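Flavin adenine dinucleotide synthase (Saccharomyces cerevisiae, PDB 2WSI) catalyses the transfer of an adenylyl group from ATP to FMN, releasing diphosphate and forming the coenzyme FAD, the last step of FAD biosynthesis. Local coordinates at residues A[16-21]-A[33-38]; A[63-68]-A[297-302]; A[149-154]-A[159-164]. All coordinates share one frame; numbering follows the deposited sequence.

Interaction 1: A[16-21]-A[33-38]; sequences SYLHID and AIRLTR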
loop_
_atom_site.group_PDB
_atom_site.type_symbol
_atom_site.label_atom_id
_atom_site.label_comp_id
_atom_site.label_asym_id
_atom_site.label_seq_id
_atom_site.Cartn_x
_atom_site.Cartn_y
_atom_site.Cartn_z
ATOM N N SER A 16 -5.707 -13.907 -10.058
ATOM C CA SER A 16 -6.784 -13.470 -10.909
ATOM C C SER A 16 -6.353 -12.270 -11.776
ATOM O O SER A 16 -6.643 -12.222 -12.980
ATOM C CB SER A 16 -7.998 -13.137 -10.048
ATOM O OG SER A 16 -9.059 -12.661 -10.840
ATOM N N TYR A 17 -5.639 -11.310 -11.188
ATOM C CA TYR A 17 -5.183 -10.165 -11.963
ATOM C C TYR A 17 -4.223 -10.646 -13.045
ATOM O O TYR A 17 -4.254 -10.151 -14.183
ATOM C CB TYR A 17 -4.471 -9.113 -11.094
ATOM C CG TYR A 17 -4.277 -7.805 -11.840
ATOM C CD1 TYR A 17 -5.149 -6.724 -11.653
ATOM C CD2 TYR A 17 -3.230 -7.664 -12.754
ATOM C CE1 TYR A 17 -4.949 -5.513 -12.356
ATOM C CE2 TYR A 17 -3.038 -6.513 -13.452
ATOM C CZ TYR A 17 -3.894 -5.448 -13.279
ATOM O OH TYR A 17 -3.633 -4.332 -14.010
ATOM N N LEU A 18 -3.369 -11.604 -12.695
ATOM C CA LEU A 18 -2.339 -12.068 -13.627
ATOM C C LEU A 18 -2.985 -12.872 -14.757
ATOM O O LEU A 18 -2.340 -13.160 -15.751
ATOM C CB LEU A 18 -1.277 -12.943 -12.928
ATOM C CG LEU A 18 -0.274 -12.272 -11.980
ATOM C CD1 LEU A 18 0.726 -13.277 -11.361
ATOM C CD2 LEU A 18 0.470 -11.177 -12.716
ATOM N N HIS A 19 -4.244 -13.259 -14.590
ATOM C CA HIS A 19 -4.950 -13.989 -15.633
ATOM C C HIS A 19 -5.873 -13.092 -16.457
ATOM O O HIS A 19 -6.616 -13.580 -17.314
ATOM C CB HIS A 19 -5.759 -15.133 -15.021
ATOM C CG HIS A 19 -4.935 -16.331 -14.666
ATOM N ND1 HIS A 19 -5.021 -17.523 -15.355
ATOM C CD2 HIS A 19 -4.000 -16.520 -13.703
ATOM C CE1 HIS A 19 -4.180 -18.396 -14.829
ATOM N NE2 HIS A 19 -3.549 -17.813 -13.824
ATOM N N ILE A 20 -5.868 -11.787 -16.189
ATOM C CA ILE A 20 -6.634 -10.879 -17.034
ATOM C C ILE A 20 -6.104 -10.918 -18.473
ATOM O O ILE A 20 -4.909 -10.690 -18.733
ATOM C CB ILE A 20 -6.579 -9.429 -16.563
ATOM C CG1 ILE A 20 -7.251 -9.284 -15.193
ATOM C CG2 ILE A 20 -7.295 -8.539 -17.579
ATOM C CD1 ILE A 20 -6.915 -7.957 -14.502
ATOM N N ASP A 21 -7.011 -11.182 -19.405
ATOM C CA ASP A 21 -6.660 -11.254 -20.817
ATOM C C ASP A 21 -7.404 -10.145 -21.555
ATOM O O ASP A 21 -8.376 -10.397 -22.260
ATOM C CB ASP A 21 -7.033 -12.628 -21.373
ATOM C CG ASP A 21 -6.686 -12.783 -22.832
ATOM O OD1 ASP A 21 -5.932 -11.939 -23.374
ATOM O OD2 ASP A 21 -7.174 -13.758 -23.440
ATOM N N ALA A 33 4.621 -5.540 -13.465
ATOM C CA ALA A 33 5.066 -4.981 -12.182
ATOM C C ALA A 33 4.806 -5.985 -11.038
ATOM O O ALA A 33 5.592 -6.083 -10.070
ATOM C CB ALA A 33 4.360 -3.670 -11.914
ATOM N N ILE A 34 3.690 -6.694 -11.135
ATOM C CA ILE A 34 3.351 -7.732 -10.160
ATOM C C ILE A 34 4.401 -8.841 -10.187
ATOM O O ILE A 34 4.932 -9.258 -9.147
ATOM C CB ILE A 34 1.961 -8.326 -10.437
ATOM C CG1 ILE A 34 0.865 -7.322 -10.031
ATOM C CG2 ILE A 34 1.725 -9.615 -9.643
ATOM C CD1 ILE A 34 -0.504 -7.709 -10.534
ATOM N N ARG A 35 4.727 -9.322 -11.377
ATOM C CA ARG A 35 5.704 -10.407 -11.466
ATOM C C ARG A 35 7.060 -10.051 -10.915
ATOM O O ARG A 35 7.700 -10.865 -10.250
ATOM C CB ARG A 35 5.830 -10.900 -12.898
ATOM C CG ARG A 35 4.705 -11.863 -13.226
ATOM C CD ARG A 35 4.945 -12.528 -14.562
ATOM N NE ARG A 35 4.449 -11.650 -15.602
ATOM C CZ ARG A 35 3.264 -11.801 -16.169
ATOM N NH1 ARG A 35 2.500 -12.826 -15.823
ATOM N NH2 ARG A 35 2.863 -10.957 -17.105
ATOM N N LEU A 36 7.505 -8.828 -11.156
ATOM C CA LEU A 36 8.794 -8.421 -10.623
ATOM C C LEU A 36 8.771 -8.279 -9.090
ATOM O O LEU A 36 9.684 -8.715 -8.411
ATOM C CB LEU A 36 9.198 -7.092 -11.227
ATOM C CG LEU A 36 10.534 -6.558 -10.731
ATOM C CD1 LEU A 36 11.689 -7.546 -11.017
ATOM C CD2 LEU A 36 10.755 -5.216 -11.420
ATOM N N THR A 37 7.769 -7.590 -8.560
ATOM C CA THR A 37 7.638 -7.477 -7.102
ATOM C C THR A 37 7.618 -8.865 -6.439
ATOM O O THR A 37 8.298 -9.099 -5.427
ATOM C CB THR A 37 6.380 -6.689 -6.731
ATOM O OG1 THR A 37 6.506 -5.333 -7.188
ATOM C CG2 THR A 37 6.169 -6.684 -5.221
ATOM N N ARG A 38 6.843 -9.782 -6.999
ATOM C CA ARG A 38 6.768 -11.136 -6.436
ATOM C C ARG A 38 8.128 -11.848 -6.544
ATOM O O ARG A 38 8.542 -12.555 -5.618
ATOM C CB ARG A 38 5.625 -11.952 -7.061
ATOM C CG ARG A 38 4.229 -11.312 -6.758
ATOM C CD ARG A 38 3.026 -12.275 -6.705
ATOM N NE ARG A 38 3.268 -13.449 -5.868
ATOM C CZ ARG A 38 2.381 -14.399 -5.633
ATOM N NH1 ARG A 38 1.168 -14.315 -6.157
ATOM N NH2 ARG A 38 2.705 -15.452 -4.897
HETATM O O HOH W 1 -0.015 -12.036 -16.711
#

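Interaction 2: A[63-68]-A[297-302]; sequences GKDCQV and TLERAG. With FAD (flavin-adenine dinucleotide), chain C; SO4 (sulfate ion), chain B.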
loop_
_atom_site.group_PDB
_atom_site.type_symbol
_atom_site.label_atom_id
_atom_site.label_comp_id
_atom_site.label_asym_id
_atom_site.label_seq_id
_atom_site.Cartn_x
_atom_site.Cartn_y
_atom_site.Cartn_z
ATOM N N GLY A 63 -1.905 3.853 3.362
ATOM C CA GLY A 63 -1.958 4.513 2.051
ATOM C C GLY A 63 -2.067 3.500 0.900
ATOM O O GLY A 63 -1.900 2.287 1.098
ATOM N N LYS A 64 -2.366 3.988 -0.304
ATOM C CA LYS A 64 -2.590 3.109 -1.447
ATOM C C LYS A 64 -1.336 2.286 -1.749
ATOM O O LYS A 64 -1.447 1.124 -2.082
ATOM C CB LYS A 64 -2.986 3.901 -2.693
ATOM C CG LYS A 64 -1.928 4.919 -3.178
ATOM C CD LYS A 64 -2.571 5.817 -4.298
ATOM C CE LYS A 64 -1.494 6.608 -5.084
ATOM N NZ LYS A 64 -0.637 7.336 -4.123
ATOM N N ASP A 65 -0.158 2.895 -1.649
ATOM C CA ASP A 65 1.070 2.215 -2.035
ATOM C C ASP A 65 1.381 1.074 -1.061
ATOM O O ASP A 65 1.666 -0.058 -1.475
ATOM C CB ASP A 65 2.245 3.180 -2.031
ATOM C CG ASP A 65 2.225 4.175 -3.196
ATOM O OD1 ASP A 65 1.410 4.028 -4.116
ATOM O OD2 ASP A 65 3.045 5.116 -3.184
ATOM N N CYS A 66 1.353 1.338 0.242
ATOM C CA CYS A 66 1.713 0.218 1.119
ATOM C C CYS A 66 0.579 -0.801 1.219
ATOM O O CYS A 66 0.838 -1.986 1.468
ATOM C CB CYS A 66 2.224 0.658 2.480
ATOM S SG CYS A 66 1.099 1.592 3.265
ATOM N N GLN A 67 -0.653 -0.387 0.945
ATOM C CA GLN A 67 -1.749 -1.357 0.810
ATOM C C GLN A 67 -1.572 -2.294 -0.403
ATOM O O GLN A 67 -1.778 -3.512 -0.297
ATOM C CB GLN A 67 -3.114 -0.691 0.686
ATOM C CG GLN A 67 -4.222 -1.768 0.881
ATOM C CD GLN A 67 -5.616 -1.220 0.837
ATOM O OE1 GLN A 67 -5.829 -0.051 0.515
ATOM N NE2 GLN A 67 -6.595 -2.074 1.134
ATOM N N VAL A 68 -1.227 -1.742 -1.566
ATOM C CA VAL A 68 -0.966 -2.606 -2.714
ATOM C C VAL A 68 0.153 -3.570 -2.359
ATOM O O VAL A 68 0.046 -4.774 -2.608
ATOM C CB VAL A 68 -0.615 -1.802 -3.997
ATOM C CG1 VAL A 68 0.044 -2.729 -5.044
ATOM C CG2 VAL A 68 -1.884 -1.167 -4.554
ATOM N N THR A 297 3.545 12.780 -12.523
ATOM C CA THR A 297 4.255 14.016 -12.200
ATOM C C THR A 297 3.414 14.836 -11.229
ATOM O O THR A 297 3.929 15.664 -10.483
ATOM C CB THR A 297 4.575 14.900 -13.459
ATOM O OG1 THR A 297 3.545 15.870 -13.628
ATOM C CG2 THR A 297 4.683 14.085 -14.751
ATOM N N LEU A 298 2.110 14.596 -11.241
ATOM C CA LEU A 298 1.180 15.436 -10.504
ATOM C C LEU A 298 0.682 14.787 -9.202
ATOM O O LEU A 298 -0.164 15.356 -8.514
ATOM C CB LEU A 298 -0.021 15.754 -11.390
ATOM C CG LEU A 298 0.291 16.602 -12.638
ATOM C CD1 LEU A 298 -0.991 16.921 -13.412
ATOM C CD2 LEU A 298 1.001 17.866 -12.222
ATOM N N GLU A 299 1.227 13.619 -8.877
ATOM C CA GLU A 299 0.733 12.805 -7.764
ATOM C C GLU A 299 0.802 13.535 -6.428
ATOM O O GLU A 299 -0.092 13.415 -5.584
ATOM C CB GLU A 299 1.522 11.486 -7.690
ATOM C CG GLU A 299 1.050 10.520 -6.604
ATOM C CD GLU A 299 1.584 9.074 -6.793
ATOM O OE1 GLU A 299 2.162 8.786 -7.849
ATOM O OE2 GLU A 299 1.399 8.232 -5.887
ATOM N N ARG A 300 1.863 14.297 -6.218
ATOM C CA ARG A 300 2.038 14.944 -4.932
ATOM C C ARG A 300 1.599 16.416 -4.968
ATOM O O ARG A 300 1.984 17.189 -4.109
ATOM C CB ARG A 300 3.505 14.840 -4.500
ATOM C CG ARG A 300 3.946 13.401 -4.233
ATOM C CD ARG A 300 5.358 13.362 -3.714
ATOM N NE ARG A 300 5.450 14.004 -2.411
ATOM C CZ ARG A 300 5.403 13.358 -1.249
ATOM N NH1 ARG A 300 5.279 12.038 -1.217
ATOM N NH2 ARG A 300 5.488 14.039 -0.115
ATOM N N ALA A 301 0.777 16.782 -5.946
ATOM C CA ALA A 301 0.422 18.193 -6.142
ATOM C C ALA A 301 -0.397 18.764 -4.984
ATOM O O ALA A 301 -0.348 19.968 -4.723
ATOM C CB ALA A 301 -0.307 18.399 -7.457
ATOM N N GLY A 302 -1.138 17.913 -4.286
ATOM C CA GLY A 302 -1.839 18.344 -3.084
ATOM C C GLY A 302 -0.989 18.384 -1.808
ATOM O O GLY A 302 -1.510 18.688 -0.730
HETATM P PA FAD C . 6.146 8.126 2.295
HETATM O O1A FAD C . 4.918 8.993 2.350
HETATM O O2A FAD C . 7.109 8.481 3.394
HETATM O O5B FAD C . 5.814 6.539 2.268
HETATM C C5B FAD C . 6.827 5.645 1.846
HETATM C C4B FAD C . 6.661 4.326 2.607
HETATM O O4B FAD C . 7.156 4.472 3.912
HETATM C C3B FAD C . 5.203 3.938 2.755
HETATM O O3B FAD C . 4.758 3.168 1.667
HETATM C C2B FAD C . 5.223 3.136 4.042
HETATM O O2B FAD C . 5.605 1.801 3.789
HETATM C C1B FAD C . 6.304 3.820 4.836
HETATM N N9A FAD C . 5.676 4.833 5.699
HETATM C C8A FAD C . 5.499 6.172 5.455
HETATM N N7A FAD C . 4.889 6.736 6.532
HETATM C C5A FAD C . 4.662 5.752 7.440
HETATM C C6A FAD C . 4.073 5.744 8.688
HETATM N N6A FAD C . 3.583 6.859 9.261
HETATM N N1A FAD C . 4.027 4.565 9.373
HETATM C C2A FAD C . 4.534 3.392 8.853
HETATM N N3A FAD C . 5.086 3.397 7.593
HETATM C C4A FAD C . 5.169 4.570 6.927
HETATM N N1 FAD C . 15.453 7.979 3.919
HETATM C C2 FAD C . 16.812 8.089 3.773
HETATM O O2 FAD C . 17.297 9.073 3.215
HETATM N N3 FAD C . 17.637 7.101 4.251
HETATM C C4 FAD C . 17.115 5.996 4.887
HETATM O O4 FAD C . 17.916 5.142 5.283
HETATM C C4X FAD C . 15.730 5.879 5.041
HETATM N N5 FAD C . 15.156 4.779 5.673
HETATM C C5X FAD C . 13.785 4.678 5.807
HETATM C C6 FAD C . 13.200 3.580 6.438
HETATM C C7 FAD C . 11.811 3.519 6.587
HETATM C C7M FAD C . 11.151 2.358 7.273
HETATM C C8 FAD C . 11.021 4.546 6.087
HETATM C C8M FAD C . 9.528 4.484 6.214
HETATM C C9 FAD C . 11.605 5.627 5.452
HETATM C C9A FAD C . 12.977 5.706 5.319
HETATM N N10 FAD C . 13.534 6.805 4.697
HETATM C C10 FAD C . 14.903 6.878 4.538
HETATM C "C1'" FAD C . 12.640 7.884 4.148
HETATM C "C2'" FAD C . 12.225 7.554 2.697
HETATM O "O2'" FAD C . 13.313 7.245 1.858
HETATM C "C3'" FAD C . 11.409 8.666 2.044
HETATM O "O3'" FAD C . 12.252 9.758 1.768
HETATM C "C4'" FAD C . 10.272 9.104 2.947
HETATM O "O4'" FAD C . 9.573 7.976 3.430
HETATM C "C5'" FAD C . 9.286 9.984 2.177
HETATM O "O5'" FAD C . 9.062 9.419 0.899
HETATM P P FAD C . 7.586 9.400 0.251
HETATM O O1P FAD C . 6.860 10.673 0.618
HETATM O O2P FAD C . 7.672 9.113 -1.231
HETATM O O3P FAD C . 6.793 8.149 0.844
HETATM S S SO4 B . 0.138 7.564 -0.666
HETATM O O1 SO4 B . 0.944 8.591 -0.032
HETATM O O2 SO4 B . 0.008 6.451 0.267
HETATM O O3 SO4 B . -1.182 8.125 -0.960
HETATM O O4 SO4 B . 0.828 7.042 -1.840
#

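Interaction 3: A[149-154]-A[159-164]; sequences RDFIKI and EAIVIG. With FAD (flavin-adenine dinucleotide), chain C.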
loop_
_atom_site.group_PDB
_atom_site.type_symbol
_atom_site.label_atom_id
_atom_site.label_comp_id
_atom_site.label_asym_id
_atom_site.label_seq_id
_atom_site.Cartn_x
_atom_site.Cartn_y
_atom_site.Cartn_z
ATOM N N ARG A 149 14.067 4.446 15.225
ATOM C CA ARG A 149 15.152 4.128 16.142
ATOM C C ARG A 149 14.539 3.570 17.416
ATOM O O ARG A 149 15.026 2.575 17.948
ATOM C CB ARG A 149 16.031 5.342 16.452
ATOM C CG ARG A 149 17.291 4.969 17.224
ATOM C CD ARG A 149 18.136 6.194 17.540
ATOM N NE ARG A 149 18.049 7.176 16.461
ATOM C CZ ARG A 149 18.753 7.116 15.335
ATOM N NH1 ARG A 149 19.615 6.123 15.133
ATOM N NH2 ARG A 149 18.595 8.056 14.413
ATOM N N ASP A 150 13.456 4.191 17.884
ATOM C CA ASP A 150 12.790 3.730 19.105
ATOM C C ASP A 150 12.217 2.333 18.882
ATOM O O ASP A 150 12.312 1.491 19.757
ATOM C CB ASP A 150 11.661 4.665 19.533
ATOM C CG ASP A 150 12.166 6.030 19.974
ATOM O OD1 ASP A 150 13.375 6.165 20.283
ATOM O OD2 ASP A 150 11.340 6.973 20.022
ATOM N N PHE A 151 11.648 2.100 17.696
ATOM C CA PHE A 151 11.042 0.813 17.361
ATOM C C PHE A 151 12.089 -0.297 17.445
ATOM O O PHE A 151 11.854 -1.335 18.071
ATOM C CB PHE A 151 10.399 0.859 15.958
ATOM C CG PHE A 151 9.900 -0.499 15.468
ATOM C CD1 PHE A 151 8.793 -1.104 16.055
ATOM C CD2 PHE A 151 10.545 -1.160 14.429
ATOM C CE1 PHE A 151 8.337 -2.341 15.622
ATOM C CE2 PHE A 151 10.092 -2.404 13.992
ATOM C CZ PHE A 151 8.972 -2.987 14.587
ATOM N N ILE A 152 13.237 -0.059 16.817
ATOM C CA ILE A 152 14.343 -1.021 16.751
ATOM C C ILE A 152 14.913 -1.269 18.134
ATOM O O ILE A 152 15.385 -2.370 18.438
ATOM C CB ILE A 152 15.490 -0.494 15.832
ATOM C CG1 ILE A 152 15.038 -0.447 14.369
ATOM C CG2 ILE A 152 16.750 -1.350 15.957
ATOM C CD1 ILE A 152 14.465 -1.753 13.854
ATOM N N LYS A 153 14.839 -0.266 19.004
ATOM C CA LYS A 153 15.318 -0.467 20.372
ATOM C C LYS A 153 14.401 -1.428 21.140
ATOM O O LYS A 153 14.862 -2.242 21.940
ATOM C CB LYS A 153 15.441 0.881 21.099
ATOM C CG LYS A 153 16.045 0.742 22.480
ATOM C CD LYS A 153 15.906 2.009 23.307
ATOM C CE LYS A 153 16.135 1.722 24.793
ATOM N NZ LYS A 153 15.389 0.502 25.273
ATOM N N ILE A 154 13.097 -1.327 20.896
ATOM C CA ILE A 154 12.111 -2.204 21.526
ATOM C C ILE A 154 12.186 -3.611 20.913
ATOM O O ILE A 154 12.047 -4.629 21.606
ATOM C CB ILE A 154 10.692 -1.612 21.360
ATOM C CG1 ILE A 154 10.594 -0.270 22.105
ATOM C CG2 ILE A 154 9.626 -2.595 21.863
ATOM C CD1 ILE A 154 9.296 0.510 21.866
ATOM N N GLU A 159 15.417 -7.279 11.576
ATOM C CA GLU A 159 16.553 -7.214 10.650
ATOM C C GLU A 159 16.237 -6.412 9.382
ATOM O O GLU A 159 17.129 -5.884 8.708
ATOM C CB GLU A 159 17.020 -8.637 10.295
ATOM C CG GLU A 159 17.519 -9.404 11.538
ATOM C CD GLU A 159 18.165 -10.736 11.211
ATOM O OE1 GLU A 159 18.595 -10.915 10.042
ATOM O OE2 GLU A 159 18.251 -11.603 12.126
ATOM N N ALA A 160 14.964 -6.306 9.065
ATOM C CA ALA A 160 14.556 -5.690 7.781
ATOM C C ALA A 160 13.129 -5.148 7.912
ATOM O O ALA A 160 12.350 -5.656 8.718
ATOM C CB ALA A 160 14.609 -6.721 6.663
ATOM N N ILE A 161 12.825 -4.094 7.163
ATOM C CA ILE A 161 11.518 -3.485 7.161
ATOM C C ILE A 161 11.036 -3.287 5.724
ATOM O O ILE A 161 11.769 -2.764 4.902
ATOM C CB ILE A 161 11.566 -2.148 7.878
ATOM C CG1 ILE A 161 12.172 -2.404 9.266
ATOM C CG2 ILE A 161 10.155 -1.530 7.950
ATOM C CD1 ILE A 161 11.734 -1.475 10.346
ATOM N N VAL A 162 9.812 -3.726 5.449
ATOM C CA VAL A 162 9.219 -3.594 4.136
ATOM C C VAL A 162 8.616 -2.192 4.034
ATOM O O VAL A 162 7.894 -1.770 4.916
ATOM C CB VAL A 162 8.086 -4.633 3.922
ATOM C CG1 VAL A 162 7.555 -4.538 2.489
ATOM C CG2 VAL A 162 8.560 -6.079 4.242
ATOM N N ILE A 163 8.863 -1.511 2.916
ATOM C CA ILE A 163 8.535 -0.091 2.743
ATOM C C ILE A 163 7.900 0.061 1.362
ATOM O O ILE A 163 8.505 -0.367 0.380
ATOM C CB ILE A 163 9.821 0.741 2.721
ATOM C CG1 ILE A 163 10.594 0.521 4.032
ATOM C CG2 ILE A 163 9.520 2.212 2.457
ATOM C CD1 ILE A 163 12.019 1.125 4.019
ATOM N N GLY A 164 6.710 0.661 1.290
ATOM C CA GLY A 164 5.976 0.743 0.030
ATOM C C GLY A 164 6.370 1.957 -0.819
ATOM O O GLY A 164 5.550 2.508 -1.549
HETATM P PA FAD C . 6.146 8.126 2.295
HETATM O O1A FAD C . 4.918 8.993 2.350
HETATM O O2A FAD C . 7.109 8.481 3.394
HETATM O O5B FAD C . 5.814 6.539 2.268
HETATM C C5B FAD C . 6.827 5.645 1.846
HETATM C C4B FAD C . 6.661 4.326 2.607
HETATM O O4B FAD C . 7.156 4.472 3.912
HETATM C C3B FAD C . 5.203 3.938 2.755
HETATM O O3B FAD C . 4.758 3.168 1.667
HETATM C C2B FAD C . 5.223 3.136 4.042
HETATM O O2B FAD C . 5.605 1.801 3.789
HETATM C C1B FAD C . 6.304 3.820 4.836
HETATM N N9A FAD C . 5.676 4.833 5.699
HETATM C C8A FAD C . 5.499 6.172 5.455
HETATM N N7A FAD C . 4.889 6.736 6.532
HETATM C C5A FAD C . 4.662 5.752 7.440
HETATM C C6A FAD C . 4.073 5.744 8.688
HETATM N N6A FAD C . 3.583 6.859 9.261
HETATM N N1A FAD C . 4.027 4.565 9.373
HETATM C C2A FAD C . 4.534 3.392 8.853
HETATM N N3A FAD C . 5.086 3.397 7.593
HETATM C C4A FAD C . 5.169 4.570 6.927
HETATM N N1 FAD C . 15.453 7.979 3.919
HETATM C C2 FAD C . 16.812 8.089 3.773
HETATM O O2 FAD C . 17.297 9.073 3.215
HETATM N N3 FAD C . 17.637 7.101 4.251
HETATM C C4 FAD C . 17.115 5.996 4.887
HETATM O O4 FAD C . 17.916 5.142 5.283
HETATM C C4X FAD C . 15.730 5.879 5.041
HETATM N N5 FAD C . 15.156 4.779 5.673
HETATM C C5X FAD C . 13.785 4.678 5.807
HETATM C C6 FAD C . 13.200 3.580 6.438
HETATM C C7 FAD C . 11.811 3.519 6.587
HETATM C C7M FAD C . 11.151 2.358 7.273
HETATM C C8 FAD C . 11.021 4.546 6.087
HETATM C C8M FAD C . 9.528 4.484 6.214
HETATM C C9 FAD C . 11.605 5.627 5.452
HETATM C C9A FAD C . 12.977 5.706 5.319
HETATM N N10 FAD C . 13.534 6.805 4.697
HETATM C C10 FAD C . 14.903 6.878 4.538
HETATM C "C1'" FAD C . 12.640 7.884 4.148
HETATM C "C2'" FAD C . 12.225 7.554 2.697
HETATM O "O2'" FAD C . 13.313 7.245 1.858
HETATM C "C3'" FAD C . 11.409 8.666 2.044
HETATM O "O3'" FAD C . 12.252 9.758 1.768
HETATM C "C4'" FAD C . 10.272 9.104 2.947
HETATM O "O4'" FAD C . 9.573 7.976 3.430
HETATM C "C5'" FAD C . 9.286 9.984 2.177
HETATM O "O5'" FAD C . 9.062 9.419 0.899
HETATM P P FAD C . 7.586 9.400 0.251
HETATM O O1P FAD C . 6.860 10.673 0.618
HETATM O O2P FAD C . 7.672 9.113 -1.231
HETATM O O3P FAD C . 6.793 8.149 0.844
#

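Interaction 1: A[16-21]-A[33-38]
Leu18 and Ile34 make the nearest backbone approach, CA to CA 7.9 Å, where the end of helix 3-18 passes helix 25-45. Ile34 divides its branches between two partners. Ile34 CG2 meets Leu18 CD2 at 3.7 Å, while Ile34 CD1 approaches the Tyr17 ring obliquely, 3.5 Å from Tyr17 CD2. Tyr17 can present that ring because its CG stands anti to the backbone N (chi1 -167°), which turns the side chain toward helix 25-45. One face of the same ring is covered by Ile20 CD1, and the phenol OH is tied to Ser204 OG. The two helices form an antiparallel helical hairpin: Tyr17 also touches Ile27 and Thr30 near the start of the second helix, whereas Ile34 touches Thr14 further back on the first. At the solvent side of this apolar contact, the Arg35 chain bends at chi3 (-84°) and lays one guanidinium face over Leu18 CD2, with NH1 the nearest atom at 4.1 Å. A water then bridges the hairpin, donating to Leu18 O at 2.8 Å and accepting from Arg35 NH1 at 2.8 Å, so a carbonyl near the end of helix 3-18 is satisfied indirectly by the neighbouring helix.

Interaction 2: A[63-68]-A[297-302]
The phosphate-facing side of the FAD pocket is the setting for the salt bridge between Lys64, in the first turn of helix 64-87, and Glu299, in the loop 297-302. Lys64 NZ donates to Glu299 OE2 at 2.8 Å, meeting that oxygen on its anti side and 27° out of the carboxylate plane. The two side chains come from opposite directions: Glu299 is extended beyond CG, and Lys64 turns its ammonium group at the last torsion (chi4 -52°). The same NZ donates to sulfate O4 at 2.7 Å, weakly to sulfate O3, and to Thr222 O, so several acceptors fix its position. Asp65 OD2 lies 4.4 Å from Glu299 OE2, a like-charge approach probably offset by Lys64 and by Arg166, whose NH2 pairs with both Glu299 OE2 and Asp65 OD1. Gly63, the N-cap, has its CA 3.3 Å from sulfate O2, and a beta carbon there would run into that oxygen. Glu299 and Arg300 fill the central positions of a type I turn, Leu298 to Ala301, and serve different partners: Glu299 takes Lys64, while Arg300 NH1 reaches FAD O1P at 2.8 Å in a weak bond, its N-H...O angle only 125°. The sulfate probably comes from the crystallisation liquor, yet Tyr217 OH and Ile224 N also bind it, consistent with an anion site near the diphosphate. A glycine-rich turn leading from strand 56-59 into a helix, with an anion at its N-terminus, is the arrangement of the PP-loop in the PAPS reductase family.

Interaction 3: A[149-154]-A[159-164]
The Phe151 ring is approached obliquely by Ile161, whose CD1 comes to 4.1 Å from Phe151 CE2, while the rings of Tyr132 and Tyr155 also meet it, that of Tyr132 with planes inclined at about 55°. Ile152 adds a looser contact, its CD1 4.5 Å from Ile161 CD1, with the CA atoms of Ile152 and Glu159 the nearest backbone pair. This joins the last turns of helix 144-154 to strand 160-162, which runs parallel between strands 56-59 and 189-191. The helix belongs to the crossover from edge strand 129-133 back past 102-106 and 56-59, as expected of a Rossmann-like alpha/beta fold. Further along the segment the chain meets FAD. Ile163 has CG1 anti to its carbonyl carbon (chi1 -58°), and its two branches serve different parts of the ligand: Ile163 CD1 lies 3.5 Å from flavin C7 of FAD, and Ile163 CG2 lies 3.6 Å from C4B of the adenosine ribose. Ile161 CG2 also borders the flavin, 4.1 Å from FAD C7M. With an alanine at Ile163, the dimethylbenzene end of the flavin would probably lose one of its apolar neighbours, leaving Ile161 CG2, and a gap would open beside the adenosine ribose. Gly164 N donates to FAD O2B at 3.0 Å, almost straight at 177°, and a beta carbon on this residue would come too close to FAD O3B.

Interaction 1 closes in the N-terminal helical hairpin before the other two begin; its centre lies about 20 Å from that of interaction 2 and about 28 Å from that of interaction 3, with no touching atoms. Interaction 2 spans most of the remaining chain, from the start of helix 64-87 to the C-terminal loop, and interaction 3 falls within that span. Their centres are about 22 Å apart, yet Asp65 CB packs 3.4 Å from Gly164 O. FAD lies where the end of strand 160-162, the start of helix 64-87 (Cys66, at the adenosine ribose) and the C-terminal loop (Arg300, at a phosphate) come together, while the hairpin packs against helix 64-87 through Thr37 and Arg38, away from the pocket.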